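Local structure of BauA (6HCP) at residues Ala169-Ala174 with Glu198-Gly203; Leu231-Gln234 with Arg239-Val242; Pro385-Pro390 with Trp402-Glu407; Lys490-Pro495 with Pro550-Asp555; Thr589-Lys592 with Asn596-His599. The protein takes up iron across the outer membrane of Acinetobacter baumannii as a TonB-dependent receptor for ferric preacinetobactin. All coordinates share one frame; numbering follows the deposited sequence.

Contact 1: residues Ala169-Ala174 with Glu198-Gly203; sequences ADEPFA and ENKEFG
Lys200 reaches from the loop 198-201, which leads into strand 202-212, to Asp170 and Glu171, and its side chain makes essentially the whole contact. The CA-CB bond points toward 169-174, and chi1 of -73° sets CG beside the backbone N; beyond CG the chain is extended and delivers the ammonium to its partners. CB and CG only start the reach. CD lies 4.0 Å from Asp170 O, and CE 3.6 Å from Asp170 O. The tip, NZ, donates a hydrogen bond to Asp170 O at 3.1 Å. NZ sits above the carbonyl plane, 68° out of it, away from the lone-pair directions, with a C=O...N angle of 111°. A salt bridge at 3.3 Å joins the same NZ to Glu171 OE2. That carboxylate arrives through a bend at chi2, which returns it toward the lysine although its CA-CB bond leads away. The Asp170 carboxylate, its OD1 5.2 Å from Lys200 NZ, may add a weaker electrostatic pull. Beside a classic beta bulge, Glu201 and Phe202 facing Phe196, the lysine clamps the short connection between strands 184-196 and 202-212 to the residues leading into strand 173-181, at the start of a TonB-dependent receptor barrel.

Contact 2: residues Leu231-Gln234 with Arg239-Val242; sequences LDWQ and RVFV
Trp233 and Val240 face each other as a hydrogen-bonded antiparallel pair: Trp233 N donates to Val240 O at 2.8 Å, and Val240 N returns a bond to Trp233 O at 3.0 Å. Leu231 and Val242 form the second such pair, and the four side chains share one face of the hairpin. Trp233 CG is anti to the backbone N (chi1 167°), beside the carbonyl carbon, and the benzo edge reaches the valine; Val240 CG2 meets Trp233 CE3 at 3.9 Å, near the ring plane. On the face with Asp232, Gln234, Arg239 and Phe241, Gln234 doubles back at chi2 (-60°), and its NE2 donates to Asp232 OD2 at 2.7 Å, on the anti side of the carboxylate; the same oxygen also pairs with Arg195 NH1. Gln234 NE2 lies 3.5 Å from Phe241 CE1, the amide and ring planes being 49° apart. Bending also brings Gln234 OE1 to 3.3 Å from Arg239 CG, so the aliphatic part of the arginine borders the amide while its guanidinium runs on to Asp297 and Glu295. Asp232 CB packs obliquely against Phe241 CD1 at 3.7 Å. Within the barrel wall, Gly203 of strand 202-212 and Glu201 just before it hydrogen-bond to Asp232 and Gln234, and strand 238-252 is flanked by strand 282-297, where Ile292 packs against Val240 and Val242.

Contact 3: residues Pro385-Pro390 with Trp402-Glu407; sequences PGFSDP and WGPKPE. With EDO (1,2-ethanediol), chain Q.
A chi1 of -72° in Phe387 sets CG anti to the carbonyl carbon, and chi2 of 85° turns the ring so that one face lies against Pro406. Pro406 CB stands almost over the centre of the Phe387 ring, 3.6 Å from its centroid and only 9° off the ring normal, a well-formed CH-pi contact. Pro406 CA shares that face near the tip, 3.6 Å from Phe387 CZ. Pro404 comes in at the CE2 corner, where its CG is 3.9 Å from Phe387 CE2; its carbonyl O lies closer, 3.4 Å from Phe387 CE2, in an oblique approach. No hydrogen bond joins the two segments directly, so the direct contact is van der Waals and CH-pi, with Pro406 over the face and Pro404 at CE2. In the crystal a 1,2-ethanediol, probably from the crystallisation liquor, spans the two segments and also bonds to Thr409 OG1. Its O1 donates to Glu407 O at 2.8 Å, while its O2 makes a weak bond of 3.1 Å to Pro385 O and sits at the edge of the Phe387 ring. Beyond the pair, Leu336 touches Phe387, and Gln338 and Trp280 touch Pro406, which is buried. Both segments are irregular and flank strand 391-394 between strands 361-381 and 412-431, a proline-aromatic loop contact consistent with the long extracellular loops of TonB-dependent receptor barrels.

Contact 4: residues Lys490-Pro495 with Pro550-Asp555; sequences KGDQAP and PTFVSD
Phe552 lies under the backbone of 492-495, and Ala494 presses on it most closely. Ala494 CB is 3.5 Å from Phe552 CB, while Ala494 CA sits over the ring, 3.9 Å from its centroid and 27° off the normal, displaced toward the CD2 rim. This tight part rests on the torsion of the phenylalanine: with CG anti to its backbone N, chi1 -165°, the ring swings out from strand 549-569 and beneath the loop. Pro495 adds a second CH-pi contact on the same face, its CD 4.3 Å from the Phe552 centroid and 3.8 Å from Phe552 CD1, the two side chains meeting at about a right angle. Gln493 O also lies over that face, 4.0 Å from Phe552 CZ. Phe505 joins the packed part, its ring plane about 15° from that of Phe552. Packing thins where exposed Asp492 offers only its CB, in the ring plane and 3.9 Å from Phe552 CZ. The CB of Gln493 points away from 550-555, and its amide NE2 donates to Pro457 O and Gly502 O. With no hydrogen bond between the two segments, the direct contact is mainly apolar and CH-pi, while bonds from Asn500 to Phe552 N and from Gly502 and Glu503 to the Ala494 backbone tie the neighbouring loop to both segments.

Contact 5: residues Thr589-Lys592 with Asn596-His599; sequences TKTK and NDGH. With EDO (1,2-ethanediol), chain E.
Thr591 and Asp597 are joined through one carboxylate oxygen. Asp597 OD1 accepts from Thr591 N at 2.9 Å, on the syn side, and from Thr591 OG1 at 2.8 Å, on the anti side; the two donors come from opposite faces of the carboxylate plane. The backbone bond is bent, with an N-H...O angle of 132°. Thr591 OG1 in turn accepts from Asn596 N at 3.0 Å. A chi1 of 69° makes this relay possible by placing OG1 between the backbone N and the carbonyl carbon, facing the turn. The hydroxyl therefore donates to Asp597 and accepts from Asn596, acting both as donor and as acceptor within the contact. The Asn596-His599 segment is a type II beta turn, closed by His599 N to Asn596 O at 3.0 Å; Gly598 adopts the positive phi (83°) such a turn favours at its third position. Other polar groups look outward: Asn596 ND2 binds Glu641, His599 ND1 binds Ala640 O, and Thr589 OG1 binds Glu557, opposite which Thr589 and Lys590 form a classic beta bulge. Lys590 O accepts from O2 of a bound 1,2-ethanediol at 2.9 Å, which also bonds to Ser537. The chain of donors, from the amide of Asn596 through the threonine hydroxyl to the aspartate, is consistent with a charged carboxylate stabilised by two donors, so the turn is tied to the end of strand 575-590 mainly by polar bonds.

From the N terminus, the five contacts follow one another in series; none encloses or crosses another. Contact 1 closes a loop holding the rest of strand 173-181 and strand 184-196, and contact 2 zips the hairpin of strands 221-234 and 238-252. Their centres are about 12 Å apart and they touch directly, since strands 202-212 and 221-234 are neighbours in the barrel. Contact 3 pins a long loop, its centre about 51 Å from that of contact 2. Contact 4 brings the loop after strand 478-489 onto strand 549-569, spanning two intervening long strands, and contact 5 closes the connection between strands 575-590 and 599-618. These last two meet at Asp555 and Lys590, across the chain's centre from contact 1.

Contact 1: residues Ala169-Ala174 with Glu198-Gly203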
# COMPACT_ATOMS: atom_id res chain seq x y z
N ALA A 169 -32.68 -25.85 -0.62
CA ALA A 169 -32.37 -26.88 0.37
C ALA A 169 -33.61 -27.16 1.24
O ALA A 169 -34.59 -26.40 1.24
CB ALA A 169 -31.19 -26.43 1.21
N ASP A 170 -33.54 -28.24 2.02
CA ASP A 170 -34.66 -28.74 2.83
C ASP A 170 -35.07 -27.71 3.89
O ASP A 170 -36.25 -27.35 3.98
CB ASP A 170 -34.31 -30.09 3.46
CG ASP A 170 -34.43 -31.25 2.49
OD1 ASP A 170 -35.29 -31.17 1.57
OD2 ASP A 170 -33.65 -32.21 2.62
N GLU A 171 -34.06 -27.12 4.55
CA GLU A 171 -34.28 -26.14 5.61
C GLU A 171 -34.43 -24.74 5.02
O GLU A 171 -33.64 -24.33 4.18
CB GLU A 171 -33.12 -26.18 6.61
CG GLU A 171 -33.23 -27.35 7.58
CD GLU A 171 -34.66 -27.66 8.01
OE1 GLU A 171 -35.25 -26.82 8.71
OE2 GLU A 171 -35.21 -28.68 7.54
N PRO A 172 -35.42 -23.96 5.48
CA PRO A 172 -35.64 -22.61 4.97
C PRO A 172 -34.37 -21.76 5.16
O PRO A 172 -33.61 -21.98 6.09
CB PRO A 172 -36.81 -22.07 5.81
CG PRO A 172 -37.51 -23.33 6.32
CD PRO A 172 -36.39 -24.33 6.53
N PHE A 173 -34.13 -20.85 4.23
CA PHE A 173 -32.85 -20.17 4.11
C PHE A 173 -33.09 -18.73 3.67
O PHE A 173 -33.90 -18.48 2.78
CB PHE A 173 -31.97 -20.87 3.08
CG PHE A 173 -30.65 -20.19 2.84
CD1 PHE A 173 -29.62 -20.31 3.75
CD2 PHE A 173 -30.41 -19.53 1.64
CE1 PHE A 173 -28.37 -19.77 3.49
CE2 PHE A 173 -29.16 -18.98 1.38
CZ PHE A 173 -28.15 -19.08 2.31
N ALA A 174 -32.40 -17.79 4.32
CA ALA A 174 -32.43 -16.41 3.88
C ALA A 174 -31.13 -15.72 4.30
O ALA A 174 -30.74 -15.73 5.47
CB ALA A 174 -33.64 -15.71 4.43
N GLU A 198 -46.12 -31.64 1.52
CA GLU A 198 -46.05 -32.48 2.70
C GLU A 198 -44.71 -33.22 2.74
O GLU A 198 -44.22 -33.55 3.82
CB GLU A 198 -47.22 -33.47 2.72
CG GLU A 198 -48.55 -32.80 2.98
CD GLU A 198 -49.56 -33.66 3.74
OE1 GLU A 198 -49.13 -34.48 4.57
OE2 GLU A 198 -50.77 -33.49 3.49
N ASN A 199 -44.13 -33.50 1.57
CA ASN A 199 -42.84 -34.21 1.51
C ASN A 199 -41.74 -33.28 0.97
O ASN A 199 -40.66 -33.74 0.62
CB ASN A 199 -42.93 -35.50 0.70
CG ASN A 199 -43.94 -36.47 1.27
OD1 ASN A 199 -43.61 -37.28 2.13
ND2 ASN A 199 -45.21 -36.27 0.94
N LYS A 200 -41.99 -31.97 1.00
CA LYS A 200 -41.03 -30.95 0.53
C LYS A 200 -40.63 -31.25 -0.92
O LYS A 200 -39.47 -31.15 -1.30
CB LYS A 200 -39.82 -30.91 1.45
CG LYS A 200 -40.09 -30.27 2.81
CD LYS A 200 -38.90 -30.28 3.73
CE LYS A 200 -39.10 -29.39 4.94
NZ LYS A 200 -37.87 -29.30 5.74
N GLU A 201 -41.63 -31.59 -1.74
CA GLU A 201 -41.41 -32.07 -3.08
C GLU A 201 -41.24 -30.88 -4.03
O GLU A 201 -40.80 -31.06 -5.17
CB GLU A 201 -42.55 -33.02 -3.50
CG GLU A 201 -43.92 -32.36 -3.54
CD GLU A 201 -44.77 -32.56 -2.28
OE1 GLU A 201 -44.20 -32.91 -1.23
OE2 GLU A 201 -46.00 -32.35 -2.36
N PHE A 202 -41.65 -29.68 -3.59
CA PHE A 202 -41.48 -28.45 -4.35
C PHE A 202 -40.44 -27.54 -3.69
O PHE A 202 -40.41 -27.40 -2.47
CB PHE A 202 -42.78 -27.65 -4.47
CG PHE A 202 -43.92 -28.40 -5.10
CD1 PHE A 202 -44.04 -28.47 -6.48
CD2 PHE A 202 -44.91 -28.97 -4.31
CE1 PHE A 202 -45.10 -29.16 -7.05
CE2 PHE A 202 -45.98 -29.65 -4.89
CZ PHE A 202 -46.05 -29.76 -6.26
N GLY A 203 -39.64 -26.87 -4.51
CA GLY A 203 -38.62 -25.93 -4.03
C GLY A 203 -38.66 -24.62 -4.79
O GLY A 203 -38.91 -24.59 -6.00

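Contact 2: residues Leu231-Gln234 with Arg239-Val242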
# COMPACT_ATOMS: atom_id res chain seq x y z
N LEU A 231 -36.76 -23.20 -9.51
CA LEU A 231 -37.92 -23.98 -9.07
C LEU A 231 -37.67 -25.45 -9.37
O LEU A 231 -37.15 -25.79 -10.43
CB LEU A 231 -39.19 -23.53 -9.80
CG LEU A 231 -39.42 -22.03 -9.86
CD1 LEU A 231 -40.59 -21.71 -10.78
CD2 LEU A 231 -39.65 -21.45 -8.48
N ASP A 232 -38.12 -26.33 -8.48
CA ASP A 232 -38.02 -27.73 -8.75
C ASP A 232 -39.22 -28.48 -8.15
O ASP A 232 -39.85 -28.03 -7.17
CB ASP A 232 -36.72 -28.32 -8.22
CG ASP A 232 -36.71 -28.51 -6.70
OD1 ASP A 232 -36.49 -27.51 -6.01
OD2 ASP A 232 -36.73 -29.69 -6.26
N TRP A 233 -39.54 -29.61 -8.78
CA TRP A 233 -40.52 -30.59 -8.29
C TRP A 233 -39.90 -31.98 -8.36
O TRP A 233 -39.40 -32.40 -9.41
CB TRP A 233 -41.82 -30.50 -9.09
CG TRP A 233 -42.73 -31.67 -8.83
CD1 TRP A 233 -43.43 -31.92 -7.69
CD2 TRP A 233 -42.94 -32.81 -9.68
NE1 TRP A 233 -44.08 -33.12 -7.77
CE2 TRP A 233 -43.81 -33.69 -8.99
CE3 TRP A 233 -42.51 -33.17 -10.97
CZ2 TRP A 233 -44.24 -34.90 -9.53
CZ3 TRP A 233 -42.95 -34.36 -11.51
CH2 TRP A 233 -43.80 -35.22 -10.80
N GLN A 234 -39.83 -32.65 -7.21
CA GLN A 234 -39.32 -34.00 -7.11
C GLN A 234 -40.50 -34.96 -6.93
O GLN A 234 -41.14 -34.97 -5.89
CB GLN A 234 -38.37 -34.18 -5.93
CG GLN A 234 -37.26 -33.15 -5.85
CD GLN A 234 -36.38 -33.16 -7.09
OE1 GLN A 234 -35.89 -34.20 -7.53
NE2 GLN A 234 -36.23 -31.99 -7.67
N ARG A 239 -39.12 -35.77 -12.33
CA ARG A 239 -38.55 -34.54 -11.72
C ARG A 239 -38.60 -33.42 -12.76
O ARG A 239 -38.44 -33.67 -13.96
CB ARG A 239 -37.11 -34.80 -11.28
CG ARG A 239 -36.97 -35.86 -10.21
CD ARG A 239 -35.56 -36.39 -10.12
NE ARG A 239 -35.19 -37.09 -11.33
CZ ARG A 239 -35.54 -38.34 -11.62
NH1 ARG A 239 -35.08 -38.91 -12.71
NH2 ARG A 239 -36.31 -39.02 -10.79
N VAL A 240 -38.89 -32.20 -12.31
CA VAL A 240 -38.88 -31.02 -13.17
C VAL A 240 -38.08 -29.90 -12.48
O VAL A 240 -38.19 -29.72 -11.27
CB VAL A 240 -40.29 -30.53 -13.51
CG1 VAL A 240 -40.26 -29.25 -14.33
CG2 VAL A 240 -41.08 -31.62 -14.22
N PHE A 241 -37.23 -29.23 -13.26
CA PHE A 241 -36.40 -28.10 -12.80
C PHE A 241 -36.62 -26.92 -13.75
O PHE A 241 -36.50 -27.07 -14.95
CB PHE A 241 -34.91 -28.46 -12.80
CG PHE A 241 -34.55 -29.66 -11.98
CD1 PHE A 241 -34.20 -29.53 -10.65
CD2 PHE A 241 -34.52 -30.93 -12.54
CE1 PHE A 241 -33.83 -30.63 -9.90
CE2 PHE A 241 -34.12 -32.02 -11.80
CZ PHE A 241 -33.85 -31.88 -10.46
N VAL A 242 -36.97 -25.76 -13.20
CA VAL A 242 -37.15 -24.56 -13.97
C VAL A 242 -36.21 -23.49 -13.43
O VAL A 242 -36.09 -23.32 -12.21
CB VAL A 242 -38.62 -24.09 -13.94
CG1 VAL A 242 -38.80 -22.77 -14.65
CG2 VAL A 242 -39.56 -25.14 -14.51

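Contact 3: residues Pro385-Pro390 with Trp402-Glu407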
# COMPACT_ATOMS: atom_id res chain seq x y z
N PRO A 385 -21.06 10.05 -37.74
CA PRO A 385 -21.23 11.39 -38.31
C PRO A 385 -20.92 12.49 -37.27
O PRO A 385 -21.45 12.48 -36.16
CB PRO A 385 -22.70 11.44 -38.75
CG PRO A 385 -23.09 9.99 -38.91
CD PRO A 385 -22.27 9.23 -37.88
N GLY A 386 -19.98 13.37 -37.62
CA GLY A 386 -19.59 14.48 -36.75
C GLY A 386 -18.43 14.11 -35.84
O GLY A 386 -17.93 14.94 -35.08
N PHE A 387 -17.99 12.85 -35.90
CA PHE A 387 -16.98 12.34 -34.95
C PHE A 387 -15.99 11.46 -35.72
O PHE A 387 -15.58 10.39 -35.25
CB PHE A 387 -17.65 11.55 -33.83
CG PHE A 387 -18.40 12.38 -32.83
CD1 PHE A 387 -19.71 12.76 -33.07
CD2 PHE A 387 -17.82 12.74 -31.63
CE1 PHE A 387 -20.39 13.58 -32.18
CE2 PHE A 387 -18.51 13.52 -30.72
CZ PHE A 387 -19.80 13.93 -30.98
N SER A 388 -15.70 11.88 -36.95
CA SER A 388 -14.97 11.05 -37.88
C SER A 388 -13.46 11.22 -37.68
O SER A 388 -12.68 10.40 -38.12
CB SER A 388 -15.38 11.36 -39.31
OG SER A 388 -15.06 12.70 -39.65
N ASP A 389 -13.04 12.34 -37.10
CA ASP A 389 -11.62 12.55 -36.85
C ASP A 389 -11.22 11.71 -35.64
O ASP A 389 -11.96 11.64 -34.66
CB ASP A 389 -11.30 14.02 -36.58
CG ASP A 389 -11.48 14.94 -37.77
OD1 ASP A 389 -11.38 14.46 -38.93
OD2 ASP A 389 -11.62 16.14 -37.53
N PRO A 390 -10.03 11.09 -35.66
CA PRO A 390 -9.53 10.37 -34.49
C PRO A 390 -9.21 11.34 -33.35
O PRO A 390 -8.89 12.51 -33.59
CB PRO A 390 -8.29 9.64 -35.00
CG PRO A 390 -7.85 10.43 -36.22
CD PRO A 390 -9.11 11.01 -36.81
N TRP A 402 -10.89 13.57 -24.12
CA TRP A 402 -11.54 12.56 -24.96
C TRP A 402 -12.63 13.19 -25.84
O TRP A 402 -13.23 12.51 -26.66
CB TRP A 402 -12.10 11.42 -24.11
CG TRP A 402 -11.04 10.51 -23.58
CD1 TRP A 402 -10.62 10.39 -22.29
CD2 TRP A 402 -10.21 9.64 -24.36
NE1 TRP A 402 -9.60 9.48 -22.21
CE2 TRP A 402 -9.30 9.04 -23.47
CE3 TRP A 402 -10.19 9.26 -25.71
CZ2 TRP A 402 -8.42 8.05 -23.89
CZ3 TRP A 402 -9.31 8.29 -26.12
CH2 TRP A 402 -8.43 7.70 -25.21
N GLY A 403 -12.88 14.49 -25.66
CA GLY A 403 -13.87 15.19 -26.48
C GLY A 403 -15.30 14.86 -26.04
O GLY A 403 -15.53 14.20 -25.03
N PRO A 404 -16.32 15.38 -26.75
CA PRO A 404 -17.70 15.14 -26.36
C PRO A 404 -18.14 13.69 -26.66
O PRO A 404 -17.55 13.00 -27.49
CB PRO A 404 -18.48 16.16 -27.19
CG PRO A 404 -17.60 16.47 -28.39
CD PRO A 404 -16.17 16.15 -27.99
N LYS A 405 -19.12 13.23 -25.88
CA LYS A 405 -19.74 11.95 -26.05
C LYS A 405 -20.73 12.00 -27.20
O LYS A 405 -21.71 12.72 -27.13
CB LYS A 405 -20.47 11.58 -24.77
CG LYS A 405 -21.11 10.20 -24.77
CD LYS A 405 -22.12 10.06 -23.65
CE LYS A 405 -22.17 8.66 -23.08
NZ LYS A 405 -22.82 8.64 -21.75
N PRO A 406 -20.57 11.19 -28.26
CA PRO A 406 -21.54 11.18 -29.35
C PRO A 406 -22.86 10.58 -28.86
O PRO A 406 -22.89 9.69 -28.01
CB PRO A 406 -20.90 10.34 -30.47
CG PRO A 406 -19.72 9.63 -29.83
CD PRO A 406 -19.39 10.35 -28.54
N GLU A 407 -23.97 11.12 -29.37
CA GLU A 407 -25.26 10.55 -29.13
C GLU A 407 -25.27 9.13 -29.73
O GLU A 407 -24.64 8.88 -30.74
CB GLU A 407 -26.33 11.41 -29.78
CG GLU A 407 -27.64 11.37 -29.04
CD GLU A 407 -28.81 11.92 -29.84
OE1 GLU A 407 -28.57 12.84 -30.65
OE2 GLU A 407 -29.92 11.35 -29.74
C1 EDO Q . -24.09 10.31 -33.94
O1 EDO Q . -25.23 10.20 -33.10
C2 EDO Q . -24.08 11.67 -34.62
O2 EDO Q . -23.37 12.59 -33.79

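Contact 4: residues Lys490-Pro495 with Pro550-Asp555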
# COMPACT_ATOMS: atom_id res chain seq x y z
N LYS A 490 -17.95 -23.99 -36.90
CA LYS A 490 -18.63 -23.72 -38.18
C LYS A 490 -17.58 -23.42 -39.25
O LYS A 490 -16.63 -22.65 -39.01
CB LYS A 490 -19.57 -22.52 -38.00
CG LYS A 490 -20.30 -22.07 -39.24
CD LYS A 490 -21.36 -21.03 -38.94
CE LYS A 490 -20.81 -19.80 -38.25
NZ LYS A 490 -20.10 -18.94 -39.21
N GLY A 491 -17.76 -23.99 -40.44
CA GLY A 491 -16.83 -23.73 -41.52
C GLY A 491 -16.92 -22.30 -42.03
O GLY A 491 -17.97 -21.69 -42.02
N ASP A 492 -15.79 -21.77 -42.46
CA ASP A 492 -15.73 -20.47 -43.12
C ASP A 492 -16.23 -20.59 -44.56
O ASP A 492 -16.24 -21.70 -45.16
CB ASP A 492 -14.30 -19.94 -43.12
CG ASP A 492 -13.76 -19.57 -41.75
OD1 ASP A 492 -14.58 -19.20 -40.90
OD2 ASP A 492 -12.53 -19.49 -41.62
N GLN A 493 -16.52 -19.44 -45.17
CA GLN A 493 -16.97 -19.36 -46.57
C GLN A 493 -15.93 -18.63 -47.41
O GLN A 493 -15.42 -17.58 -47.02
CB GLN A 493 -18.33 -18.67 -46.68
CG GLN A 493 -18.83 -18.56 -48.12
CD GLN A 493 -20.29 -18.19 -48.17
OE1 GLN A 493 -20.75 -17.34 -47.42
NE2 GLN A 493 -21.05 -18.86 -49.03
N ALA A 494 -15.55 -19.24 -48.54
CA ALA A 494 -14.58 -18.68 -49.45
C ALA A 494 -15.15 -17.39 -50.04
O ALA A 494 -16.32 -17.33 -50.41
CB ALA A 494 -14.23 -19.68 -50.52
N PRO A 495 -14.35 -16.30 -50.09
CA PRO A 495 -14.82 -15.04 -50.69
C PRO A 495 -15.00 -15.13 -52.22
O PRO A 495 -14.47 -16.04 -52.86
CB PRO A 495 -13.71 -14.06 -50.29
CG PRO A 495 -12.46 -14.91 -50.23
CD PRO A 495 -12.93 -16.25 -49.69
N PRO A 550 -6.22 -17.55 -56.64
CA PRO A 550 -5.90 -18.13 -55.33
C PRO A 550 -7.09 -18.98 -54.83
O PRO A 550 -8.23 -18.66 -55.11
CB PRO A 550 -5.72 -16.89 -54.44
CG PRO A 550 -6.72 -15.88 -55.03
CD PRO A 550 -6.64 -16.14 -56.53
N THR A 551 -6.78 -20.05 -54.09
CA THR A 551 -7.77 -20.99 -53.61
C THR A 551 -7.90 -20.88 -52.08
O THR A 551 -6.91 -20.83 -51.37
CB THR A 551 -7.39 -22.41 -54.03
OG1 THR A 551 -7.18 -22.39 -55.45
CG2 THR A 551 -8.44 -23.44 -53.65
N PHE A 552 -9.15 -20.81 -51.60
CA PHE A 552 -9.48 -20.81 -50.17
C PHE A 552 -9.37 -22.24 -49.62
O PHE A 552 -9.99 -23.17 -50.17
CB PHE A 552 -10.86 -20.21 -49.97
CG PHE A 552 -11.19 -19.82 -48.55
CD1 PHE A 552 -10.57 -18.73 -47.96
CD2 PHE A 552 -12.13 -20.53 -47.81
CE1 PHE A 552 -10.88 -18.36 -46.66
CE2 PHE A 552 -12.44 -20.16 -46.51
CZ PHE A 552 -11.82 -19.07 -45.94
N VAL A 553 -8.51 -22.42 -48.61
CA VAL A 553 -8.16 -23.74 -48.11
C VAL A 553 -8.35 -23.80 -46.59
O VAL A 553 -8.35 -22.77 -45.92
CB VAL A 553 -6.72 -24.14 -48.50
CG1 VAL A 553 -6.59 -24.32 -50.00
CG2 VAL A 553 -5.68 -23.16 -47.97
N SER A 554 -8.50 -25.02 -46.07
CA SER A 554 -8.70 -25.28 -44.63
C SER A 554 -7.44 -25.97 -44.08
O SER A 554 -7.54 -26.72 -43.13
CB SER A 554 -9.94 -26.11 -44.41
OG SER A 554 -9.83 -27.34 -45.13
N ASP A 555 -6.29 -25.53 -44.58
CA ASP A 555 -4.96 -26.12 -44.41
C ASP A 555 -4.23 -25.56 -43.17
O ASP A 555 -3.14 -26.01 -42.86
CB ASP A 555 -4.05 -25.79 -45.60
CG ASP A 555 -4.37 -26.55 -46.86
OD1 ASP A 555 -5.21 -27.46 -46.78
OD2 ASP A 555 -3.87 -26.14 -47.94

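Contact 5: residues Thr589-Lys592 with Asn596-His599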
# COMPACT_ATOMS: atom_id res chain seq x y z
N THR A 589 1.63 -24.32 -36.65
CA THR A 589 2.35 -25.33 -37.43
C THR A 589 2.17 -25.09 -38.93
O THR A 589 3.10 -25.33 -39.70
CB THR A 589 1.93 -26.76 -37.06
OG1 THR A 589 0.51 -26.82 -37.17
CG2 THR A 589 2.41 -27.14 -35.68
N LYS A 590 1.01 -24.57 -39.34
CA LYS A 590 0.77 -24.29 -40.76
C LYS A 590 0.02 -22.96 -40.88
O LYS A 590 -1.06 -22.80 -40.34
CB LYS A 590 -0.02 -25.43 -41.40
CG LYS A 590 0.62 -26.80 -41.25
CD LYS A 590 -0.30 -27.97 -41.56
CE LYS A 590 0.19 -29.28 -40.98
NZ LYS A 590 -0.82 -30.35 -41.15
N THR A 591 0.63 -22.03 -41.62
CA THR A 591 0.16 -20.67 -41.76
C THR A 591 0.21 -20.27 -43.24
O THR A 591 0.93 -20.86 -44.02
CB THR A 591 1.00 -19.71 -40.90
OG1 THR A 591 2.31 -19.62 -41.46
CG2 THR A 591 1.08 -20.15 -39.45
N LYS A 592 -0.56 -19.25 -43.59
CA LYS A 592 -0.62 -18.69 -44.95
C LYS A 592 0.79 -18.38 -45.49
O LYS A 592 1.58 -17.68 -44.84
CB LYS A 592 -1.48 -17.43 -44.94
CG LYS A 592 -1.72 -16.82 -46.31
CD LYS A 592 -2.54 -15.57 -46.29
CE LYS A 592 -2.65 -14.93 -47.66
NZ LYS A 592 -3.86 -14.10 -47.79
N ASN A 596 4.61 -17.79 -41.00
CA ASN A 596 4.69 -17.83 -39.55
C ASN A 596 4.78 -19.27 -39.05
O ASN A 596 4.56 -19.55 -37.86
CB ASN A 596 3.51 -17.10 -38.93
CG ASN A 596 3.61 -15.60 -39.12
OD1 ASN A 596 4.71 -15.04 -39.13
ND2 ASN A 596 2.46 -14.97 -39.23
N ASP A 597 5.16 -20.20 -39.93
CA ASP A 597 5.27 -21.60 -39.52
C ASP A 597 6.31 -21.75 -38.40
O ASP A 597 7.42 -21.22 -38.48
CB ASP A 597 5.66 -22.53 -40.68
CG ASP A 597 4.56 -22.76 -41.70
OD1 ASP A 597 3.50 -22.11 -41.61
OD2 ASP A 597 4.80 -23.59 -42.60
N GLY A 598 5.95 -22.50 -37.35
CA GLY A 598 6.85 -22.76 -36.26
C GLY A 598 6.87 -21.64 -35.23
O GLY A 598 7.49 -21.79 -34.18
N HIS A 599 6.09 -20.58 -35.46
CA HIS A 599 6.01 -19.48 -34.47
C HIS A 599 5.10 -19.89 -33.30
O HIS A 599 4.35 -20.88 -33.37
CB HIS A 599 5.52 -18.19 -35.13
CG HIS A 599 6.51 -17.57 -36.06
ND1 HIS A 599 6.28 -16.36 -36.68
CD2 HIS A 599 7.72 -18.00 -36.50
CE1 HIS A 599 7.31 -16.06 -37.45
NE2 HIS A 599 8.19 -17.06 -37.37
C1 EDO E . -3.58 -20.85 -37.07
O1 EDO E . -4.36 -21.96 -37.52
C2 EDO E . -2.27 -20.94 -37.82
O2 EDO E . -2.51 -20.57 -39.18